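Local coordinates for protein anthranilate synthase component I (Streptococcus pneumoniae serotype 4, PDB 5KCK) that forms the first component of an anthranilate synthase, a mixed alpha/beta protein built around large antiparallel sheets and present as two copies in the assembly, at residues P48-K53 against Y75-K80; F227-N232 against Q251-S256; S259-K264 against M355-A360. All coordinates share one frame; numbering follows the deposited sequence.

Interactions 1 and 3 each set a helix against the same large antiparallel sheet. Their helices adjoin: Tyr75 CB of interaction 1 lies 3.5 Å from CG of Met355, a selenomethionine, in interaction 3. The two centres are about 17 Å apart. Interaction 2 belongs to another antiparallel sheet, although strand 250-254 is followed in the chain by strand 259-264. Interactions 2 and 3 are buried, while interaction 1 is only partly so. All three are apolar across the contact. Their surroundings differ: the strand of interaction 1 turns charged side chains the other way, the second subunit packs on the helix of interaction 2 but reaches only Pro48 of interaction 1, and interaction 3 meets no other chain.

Interaction 1. Residues P48-K53 against Y75-K80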
loop_
_atom_site.group_PDB
_atom_site.type_symbol
_atom_site.label_atom_id
_atom_site.label_comp_id
_atom_site.label_asym_id
_atom_site.label_seq_id
_atom_site.Cartn_x
_atom_site.Cartn_y
_atom_site.Cartn_z
ATOM N N PRO A 48 19.852 -1.144 21.996
ATOM C CA PRO A 48 20.637 0.079 21.793
ATOM C C PRO A 48 21.979 0.007 22.507
ATOM O O PRO A 48 22.112 -0.618 23.558
ATOM C CB PRO A 48 19.748 1.167 22.397
ATOM C CG PRO A 48 19.015 0.451 23.493
ATOM C CD PRO A 48 18.766 -0.948 22.973
ATOM N N VAL A 49 22.985 0.651 21.910
ATOM C CA VAL A 49 24.308 0.730 22.528
ATOM C C VAL A 49 24.322 1.745 23.670
ATOM O O VAL A 49 24.997 1.541 24.688
ATOM C CB VAL A 49 25.361 1.065 21.455
ATOM C CG1 VAL A 49 26.742 1.292 22.087
ATOM C CG2 VAL A 49 25.433 -0.055 20.434
ATOM N N PHE A 50 23.588 2.849 23.520
ATOM C CA PHE A 50 23.554 3.937 24.492
ATOM C C PHE A 50 22.127 4.379 24.756
ATOM O O PHE A 50 21.264 4.348 23.868
ATOM C CB PHE A 50 24.282 5.215 24.032
ATOM C CG PHE A 50 25.723 5.036 23.752
ATOM C CD1 PHE A 50 26.577 4.536 24.721
ATOM C CD2 PHE A 50 26.241 5.416 22.524
ATOM C CE1 PHE A 50 27.923 4.386 24.459
ATOM C CE2 PHE A 50 27.581 5.271 22.252
ATOM C CZ PHE A 50 28.430 4.758 23.224
ATOM N N GLU A 51 21.923 4.856 25.977
ATOM C CA GLU A 51 20.774 5.663 26.357
ATOM C C GLU A 51 21.275 7.059 26.693
ATOM O O GLU A 51 22.189 7.214 27.511
ATOM C CB GLU A 51 20.059 5.061 27.570
ATOM C CG GLU A 51 18.918 5.897 28.093
ATOM C CD GLU A 51 18.378 5.382 29.419
ATOM O OE1 GLU A 51 19.103 5.457 30.436
ATOM O OE2 GLU A 51 17.227 4.902 29.440
ATOM N N ILE A 52 20.694 8.070 26.064
ATOM C CA ILE A 52 21.056 9.456 26.334
ATOM C C ILE A 52 19.811 10.174 26.818
ATOM O O ILE A 52 18.778 10.172 26.137
ATOM C CB ILE A 52 21.654 10.148 25.105
ATOM C CG1 ILE A 52 22.895 9.380 24.657
ATOM C CG2 ILE A 52 21.982 11.606 25.433
ATOM C CD1 ILE A 52 23.576 9.960 23.475
ATOM N N LYS A 53 19.904 10.782 27.993
ATOM C CA LYS A 53 18.728 11.296 28.668
ATOM C C LYS A 53 19.089 12.583 29.397
ATOM O O LYS A 53 20.197 12.717 29.923
ATOM C CB LYS A 53 18.167 10.223 29.625
ATOM C CG LYS A 53 17.613 10.725 30.931
ATOM C CD LYS A 53 17.652 9.641 31.999
ATOM C CE LYS A 53 16.697 8.501 31.701
ATOM N NZ LYS A 53 16.698 7.494 32.812
ATOM N N TYR A 75 24.476 15.208 19.424
ATOM C CA TYR A 75 24.947 15.209 18.046
ATOM C C TYR A 75 26.352 14.640 17.950
ATOM O O TYR A 75 26.643 13.830 17.064
ATOM C CB TYR A 75 24.917 16.621 17.470
ATOM C CG TYR A 75 25.150 16.626 15.979
ATOM C CD1 TYR A 75 24.103 16.382 15.104
ATOM C CD2 TYR A 75 26.420 16.857 15.447
ATOM C CE1 TYR A 75 24.307 16.378 13.732
ATOM C CE2 TYR A 75 26.639 16.854 14.074
ATOM C CZ TYR A 75 25.571 16.611 13.222
ATOM O OH TYR A 75 25.747 16.602 11.862
ATOM N N GLU A 76 27.233 15.062 18.855
ATOM C CA GLU A 76 28.603 14.571 18.857
ATOM C C GLU A 76 28.658 13.050 18.982
ATOM O O GLU A 76 29.429 12.393 18.273
ATOM C CB GLU A 76 29.371 15.249 19.986
ATOM C CG GLU A 76 30.778 14.766 20.181
ATOM C CD GLU A 76 31.445 15.475 21.336
ATOM O OE1 GLU A 76 31.857 14.782 22.293
ATOM O OE2 GLU A 76 31.527 16.727 21.287
ATOM N N VAL A 77 27.830 12.468 19.852
ATOM C CA VAL A 77 27.848 11.016 20.025
ATOM C C VAL A 77 27.244 10.315 18.810
ATOM O O VAL A 77 27.709 9.246 18.397
ATOM C CB VAL A 77 27.117 10.627 21.323
ATOM C CG1 VAL A 77 26.740 9.143 21.307
ATOM C CG2 VAL A 77 27.989 10.944 22.528
ATOM N N ILE A 78 26.220 10.915 18.201
ATOM C CA ILE A 78 25.474 10.229 17.148
ATOM C C ILE A 78 26.178 10.322 15.800
ATOM O O ILE A 78 26.226 9.343 15.049
ATOM C CB ILE A 78 24.052 10.800 17.070
ATOM C CG1 ILE A 78 23.274 10.443 18.334
ATOM C CG2 ILE A 78 23.357 10.332 15.804
ATOM C CD1 ILE A 78 23.599 9.118 18.860
ATOM N N HIS A 79 26.718 11.492 15.470
ATOM C CA HIS A 79 27.176 11.780 14.117
ATOM C C HIS A 79 28.477 11.050 13.805
ATOM O O HIS A 79 29.447 11.145 14.563
ATOM C CB HIS A 79 27.372 13.288 13.961
ATOM C CG HIS A 79 27.943 13.697 12.642
ATOM N ND1 HIS A 79 27.361 13.357 11.440
ATOM C CD2 HIS A 79 29.034 14.436 12.336
ATOM C CE1 HIS A 79 28.074 13.862 10.449
ATOM N NE2 HIS A 79 29.095 14.520 10.966
ATOM N N LYS A 80 28.505 10.350 12.669
ATOM C CA LYS A 80 29.683 9.613 12.207
ATOM C C LYS A 80 30.031 10.067 10.792
ATOM O O LYS A 80 29.328 9.720 9.836
ATOM C CB LYS A 80 29.436 8.108 12.254
ATOM C CG LYS A 80 29.190 7.592 13.666
ATOM C CD LYS A 80 30.451 7.748 14.519
ATOM C CE LYS A 80 30.182 7.412 15.969
ATOM N NZ LYS A 80 31.410 7.423 16.792
#
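Phe50 is the first residue along 48-53 to touch the helix, and it meets Val77. Val49 and Phe50 both face Val125, which makes a classic beta bulge. CG1 of Val49 sits over the centre of one face of the Phe50 ring. The ring is carried on a side chain whose CG is anti to the carbonyl carbon (chi1 -60°). It approaches the valine obliquely, with CD2 of Phe50 4.0 Å from CG1 of Val77. The neighbouring ring atom, CE2 of Phe50, is 4.1 Å from the same methyl.

Glu51 is turned from the helix. Its OE2 is hydrogen-bonded to NE2 of His122, and its OE1 makes a long ion pair of 3.9 Å with NZ of Lys53. Ile52 is turned to the helix again and is buried. Its chain is fully extended from CG1 to CD1 (chi2 180°) and meets Val77 tip to tip. CD1 of Ile52 comes to 3.9 Å from CG1 of Val77. That one valine methyl therefore takes both the isoleucine tip and the phenylalanine ring. Lys53, like Glu51, has no part in this apolar patch. The alternation along the strand puts Phe50 and Ile52 on the helix side and the charged Glu51 and Lys53 on the other.

The backbones stay well separated, with CA of Ile52 9.4 Å from CA of Val77, so side chains alone bridge the gap. The helix is at its last turn here. N of His79 still bonds to O of Tyr75 at 2.8 Å, but His79 is the first residue to leave helical angles.

Strand 50-55 runs between strands 58-61 and 121-126 in the large antiparallel sheet. Helix 70-78 packs against this part of the sheet: Val77 also touches Gln61, and Ile78 packs on Val125.

Interaction 2. Residues F227-N232 against Q251-S256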
loop_
_atom_site.group_PDB
_atom_site.type_symbol
_atom_site.label_atom_id
_atom_site.label_comp_id
_atom_site.label_asym_id
_atom_site.label_seq_id
_atom_site.Cartn_x
_atom_site.Cartn_y
_atom_site.Cartn_z
ATOM N N PHE A 227 0.244 -2.033 22.942
ATOM C CA PHE A 227 0.680 -2.368 21.591
ATOM C C PHE A 227 -0.510 -2.613 20.664
ATOM O O PHE A 227 -0.489 -2.209 19.495
ATOM C CB PHE A 227 1.602 -3.585 21.636
ATOM C CG PHE A 227 2.248 -3.898 20.331
ATOM C CD1 PHE A 227 3.183 -3.036 19.789
ATOM C CD2 PHE A 227 1.910 -5.046 19.632
ATOM C CE1 PHE A 227 3.779 -3.312 18.573
ATOM C CE2 PHE A 227 2.506 -5.330 18.415
ATOM C CZ PHE A 227 3.441 -4.464 17.886
ATOM N N ASP A 228 -1.567 -3.260 21.164
ATOM C CA ASP A 228 -2.739 -3.450 20.313
ATOM C C ASP A 228 -3.392 -2.121 19.970
ATOM O O ASP A 228 -3.951 -1.970 18.877
ATOM C CB ASP A 228 -3.756 -4.382 20.974
ATOM C CG ASP A 228 -3.319 -5.840 20.948
ATOM O OD1 ASP A 228 -2.332 -6.166 20.245
ATOM O OD2 ASP A 228 -3.975 -6.662 21.622
ATOM N N PHE A 229 -3.336 -1.149 20.884
ATOM C CA PHE A 229 -3.772 0.199 20.540
ATOM C C PHE A 229 -2.952 0.753 19.378
ATOM O O PHE A 229 -3.511 1.323 18.431
ATOM C CB PHE A 229 -3.676 1.108 21.765
ATOM C CG PHE A 229 -4.010 2.546 21.480
ATOM C CD1 PHE A 229 -5.327 2.974 21.461
ATOM C CD2 PHE A 229 -3.009 3.467 21.239
ATOM C CE1 PHE A 229 -5.635 4.296 21.199
ATOM C CE2 PHE A 229 -3.313 4.796 20.979
ATOM C CZ PHE A 229 -4.624 5.207 20.959
ATOM N N TYR A 230 -1.626 0.566 19.416
ATOM C CA TYR A 230 -0.794 0.998 18.293
ATOM C C TYR A 230 -1.193 0.288 17.006
ATOM O O TYR A 230 -1.316 0.928 15.956
ATOM C CB TYR A 230 0.691 0.771 18.591
ATOM C CG TYR A 230 1.588 1.263 17.464
ATOM C CD1 TYR A 230 1.724 2.622 17.207
ATOM C CD2 TYR A 230 2.278 0.375 16.645
ATOM C CE1 TYR A 230 2.525 3.090 16.171
ATOM C CE2 TYR A 230 3.082 0.831 15.601
ATOM C CZ TYR A 230 3.202 2.193 15.372
ATOM O OH TYR A 230 3.994 2.669 14.349
ATOM N N ARG A 231 -1.418 -1.034 17.069
ATOM C CA ARG A 231 -1.816 -1.771 15.871
ATOM C C ARG A 231 -3.101 -1.207 15.284
ATOM O O ARG A 231 -3.252 -1.123 14.058
ATOM C CB ARG A 231 -1.987 -3.261 16.187
ATOM C CG ARG A 231 -0.700 -3.973 16.600
ATOM C CD ARG A 231 -1.011 -5.397 17.081
ATOM N NE ARG A 231 -1.656 -6.174 16.028
ATOM C CZ ARG A 231 -2.254 -7.347 16.212
ATOM N NH1 ARG A 231 -2.309 -7.895 17.422
ATOM N NH2 ARG A 231 -2.809 -7.962 15.181
ATOM N N ASN A 232 -4.038 -0.807 16.140
ATOM C CA ASN A 232 -5.272 -0.234 15.622
ATOM C C ASN A 232 -5.052 1.194 15.146
ATOM O O ASN A 232 -5.653 1.622 14.153
ATOM C CB ASN A 232 -6.370 -0.278 16.681
ATOM C CG ASN A 232 -7.732 0.070 16.106
ATOM O OD1 ASN A 232 -8.228 -0.610 15.198
ATOM N ND2 ASN A 232 -8.338 1.137 16.616
ATOM N N GLN A 251 5.844 4.448 27.998
ATOM C CA GLN A 251 5.764 4.286 26.555
ATOM C C GLN A 251 5.163 5.540 25.939
ATOM O O GLN A 251 4.348 6.229 26.558
ATOM C CB GLN A 251 4.913 3.065 26.129
ATOM C CG GLN A 251 5.421 1.694 26.578
ATOM C CD GLN A 251 5.179 1.433 28.046
ATOM O OE1 GLN A 251 4.084 1.672 28.559
ATOM N NE2 GLN A 251 6.206 0.955 28.739
ATOM N N ILE A 252 5.546 5.803 24.699
ATOM C CA ILE A 252 5.026 6.920 23.923
ATOM C C ILE A 252 4.437 6.345 22.642
ATOM O O ILE A 252 5.116 5.608 21.912
ATOM C CB ILE A 252 6.119 7.961 23.640
ATOM C CG1 ILE A 252 6.570 8.609 24.955
ATOM C CG2 ILE A 252 5.628 9.029 22.668
ATOM C CD1 ILE A 252 7.686 9.587 24.773
ATOM N N ILE A 253 3.165 6.642 22.392
ATOM C CA ILE A 253 2.432 6.097 21.255
ATOM C C ILE A 253 1.747 7.253 20.545
ATOM O O ILE A 253 0.970 7.988 21.165
ATOM C CB ILE A 253 1.392 5.051 21.684
ATOM C CG1 ILE A 253 1.977 4.104 22.734
ATOM C CG2 ILE A 253 0.889 4.282 20.466
ATOM C CD1 ILE A 253 0.957 3.113 23.317
ATOM N N GLY A 254 2.009 7.407 19.252
ATOM C CA GLY A 254 1.438 8.566 18.597
ATOM C C GLY A 254 1.320 8.426 17.099
ATOM O O GLY A 254 1.905 7.536 16.476
ATOM N N ALA A 255 0.546 9.356 16.534
ATOM C CA ALA A 255 0.249 9.419 15.111
ATOM C C ALA A 255 0.232 10.886 14.669
ATOM O O ALA A 255 -0.750 11.400 14.143
ATOM C CB ALA A 255 -1.084 8.740 14.804
ATOM N N SER A 256 1.329 11.585 14.916
ATOM C CA SER A 256 1.405 13.000 14.564
ATOM C C SER A 256 1.371 13.177 13.052
ATOM O O SER A 256 2.172 12.560 12.343
ATOM C CB SER A 256 2.672 13.632 15.113
ATOM O OG SER A 256 2.780 14.962 14.640
#
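The hydroxyl of Tyr230 shares a hydrogen bond with OE1 of Glu30 of the second subunit, while the inner part of the same side chain, CB and the ring atom CD1, packs on Ile253. That bond holds the far end of the ring at the subunit boundary, where Tyr230 also packs on Ile28 of the second subunit.

Inside the chain the contact centres on one methyl, CG2 of Ile253. It comes obliquely to the Tyr230 ring, 3.8 Å from CD1 of Tyr230, and lies 4.0 Å from CB of Tyr230. The same methyl lies at the edge of the Phe229 ring, near its plane, 4.1 Å from CD2 of Phe229. Both aromatic side chains have CG anti to the backbone N (chi1 176° for Phe229). The two rings, from successive helix positions, thus come down beside the same isoleucine branch.

Away from the strand, NH1 of Arg231 forms a salt bridge with OD1 of Asp228 at 3.3 Å; the hydrogen bond within it is weak. NH2 of the same arginine pairs with Asp10.

The axes of 227-232 and 251-254 run nearly parallel, 17° apart, and approach to 9.2 Å. Strand 250-254 lies between 242-246 and 411-415. Helix 226-236 thus leads into the beta hairpin of strands 242-246 and 250-254 and covers it, a layered alpha/beta packing at the subunit interface.

Interaction 3. Residues S259-K264 against M355-A360; sequences SLVSVK and MDALKA
Strand 259-264 and helix 355-360 run nearly antiparallel, at 160°, with their axes 8.5 Å apart at the closest and Val261 CA 7.0 Å from Leu358 CA. Leu260 and Val261 both face Leu405 in a classic beta bulge. Both also point to the helix, which strict alternation along a strand would not allow.

CD2 of Leu260 meets CD1 of Leu358 at 4.1 Å, the two side chains crossing at about a right angle. Val261 holds CG1 between its backbone N and carbonyl carbon (chi1 71°), and this methyl lies 4.2 Å from O of Ala357. Its other branch, CG2, faces CB of Ala357. The tightest approach is made by Val263, whose CG2 comes within 3.6 Å of CB of Ala357. Ala357 is thus shared by two valines, and its small side chain is consistent with the close approach of the strand. Its carbonyl oxygen is hydrogen-bonded to OG1 of Thr361.

Leu358 also packs on Leu71 of helix 70-78. All five touching residues are buried and their side chains are aliphatic, so the fit rests on shape and the exclusion of water, not on directed polar bonds.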
loop_
_atom_site.group_PDB
_atom_site.type_symbol
_atom_site.label_atom_id
_atom_site.label_comp_id
_atom_site.label_asym_id
_atom_site.label_seq_id
_atom_site.Cartn_x
_atom_site.Cartn_y
_atom_site.Cartn_z
ATOM N N SER A 259 4.977 17.406 10.633
ATOM C CA SER A 259 6.419 17.457 10.806
ATOM C C SER A 259 6.819 18.750 11.505
ATOM O O SER A 259 6.261 19.813 11.231
ATOM C CB SER A 259 7.113 17.367 9.450
ATOM O OG SER A 259 8.506 17.587 9.598
ATOM N N LEU A 260 7.778 18.657 12.430
ATOM C CA LEU A 260 8.364 19.881 12.967
ATOM C C LEU A 260 9.461 20.400 12.047
ATOM O O LEU A 260 9.437 21.560 11.634
ATOM C CB LEU A 260 8.929 19.651 14.373
ATOM C CG LEU A 260 9.721 20.840 14.954
ATOM C CD1 LEU A 260 8.794 21.951 15.474
ATOM C CD2 LEU A 260 10.703 20.413 16.044
ATOM N N VAL A 261 10.424 19.544 11.711
ATOM C CA VAL A 261 11.569 19.936 10.902
ATOM C C VAL A 261 12.295 18.673 10.480
ATOM O O VAL A 261 12.305 17.676 11.210
ATOM C CB VAL A 261 12.512 20.882 11.674
ATOM C CG1 VAL A 261 13.248 20.122 12.778
ATOM C CG2 VAL A 261 13.490 21.568 10.729
ATOM N N SER A 262 12.890 18.697 9.296
ATOM C CA SER A 262 13.760 17.622 8.867
ATOM C C SER A 262 15.023 18.211 8.256
ATOM O O SER A 262 15.035 19.338 7.749
ATOM C CB SER A 262 13.070 16.704 7.866
ATOM O OG SER A 262 12.919 17.345 6.617
ATOM N N VAL A 263 16.096 17.439 8.329
ATOM C CA VAL A 263 17.356 17.785 7.698
ATOM C C VAL A 263 17.784 16.594 6.866
ATOM O O VAL A 263 17.851 15.472 7.378
ATOM C CB VAL A 263 18.440 18.138 8.725
ATOM C CG1 VAL A 263 19.712 18.583 8.006
ATOM C CG2 VAL A 263 17.928 19.180 9.684
ATOM N N LYS A 264 18.079 16.841 5.591
ATOM C CA LYS A 264 18.398 15.768 4.654
ATOM C C LYS A 264 19.449 16.287 3.682
ATOM O O LYS A 264 19.179 17.218 2.916
ATOM C CB LYS A 264 17.142 15.304 3.923
ATOM C CG LYS A 264 17.409 14.484 2.675
ATOM C CD LYS A 264 17.473 13.003 2.973
ATOM C CE LYS A 264 17.435 12.198 1.681
ATOM N NZ LYS A 264 16.290 12.601 0.806
HETATM N N MSE A 355 21.079 19.964 14.970
HETATM C CA MSE A 355 20.721 20.528 16.281
HETATM C C MSE A 355 20.292 21.987 16.167
HETATM O O MSE A 355 19.363 22.421 16.842
HETATM C CB MSE A 355 21.886 20.405 17.264
HETATM C CG MSE A 355 22.363 18.978 17.444
HETATM SE SE MSE A 355 21.019 17.813 18.266
HETATM C CE MSE A 355 19.969 17.255 16.687
ATOM N N ASP A 356 20.985 22.740 15.312
ATOM C CA ASP A 356 20.588 24.121 15.066
ATOM C C ASP A 356 19.232 24.192 14.378
ATOM O O ASP A 356 18.445 25.097 14.665
ATOM C CB ASP A 356 21.672 24.827 14.256
ATOM C CG ASP A 356 23.040 24.736 14.932
ATOM O OD1 ASP A 356 23.206 25.382 15.991
ATOM O OD2 ASP A 356 23.929 24.004 14.431
ATOM N N ALA A 357 18.924 23.226 13.507
ATOM C CA ALA A 357 17.591 23.165 12.918
ATOM C C ALA A 357 16.545 22.899 13.987
ATOM O O ALA A 357 15.451 23.478 13.959
ATOM C CB ALA A 357 17.536 22.082 11.839
ATOM N N LEU A 358 16.871 22.026 14.942
ATOM C CA LEU A 358 15.942 21.719 16.020
ATOM C C LEU A 358 15.734 22.934 16.910
ATOM O O LEU A 358 14.598 23.297 17.226
ATOM C CB LEU A 358 16.464 20.531 16.829
ATOM C CG LEU A 358 15.768 20.259 18.157
ATOM C CD1 LEU A 358 14.305 20.029 17.904
ATOM C CD2 LEU A 358 16.387 19.053 18.822
ATOM N N LYS A 359 16.824 23.587 17.312
ATOM C CA LYS A 359 16.693 24.754 18.170
ATOM C C LYS A 359 16.006 25.907 17.453
ATOM O O LYS A 359 15.345 26.724 18.099
ATOM C CB LYS A 359 18.065 25.174 18.692
ATOM C CG LYS A 359 18.652 24.156 19.653
ATOM C CD LYS A 359 19.771 24.733 20.481
ATOM C CE LYS A 359 21.071 24.733 19.723
ATOM N NZ LYS A 359 22.136 25.352 20.553
ATOM N N ALA A 360 16.122 25.980 16.126
ATOM C CA ALA A 360 15.496 27.076 15.394
ATOM C C ALA A 360 13.985 26.923 15.281
ATOM O O ALA A 360 13.305 27.923 15.041
ATOM C CB ALA A 360 16.088 27.194 13.990
#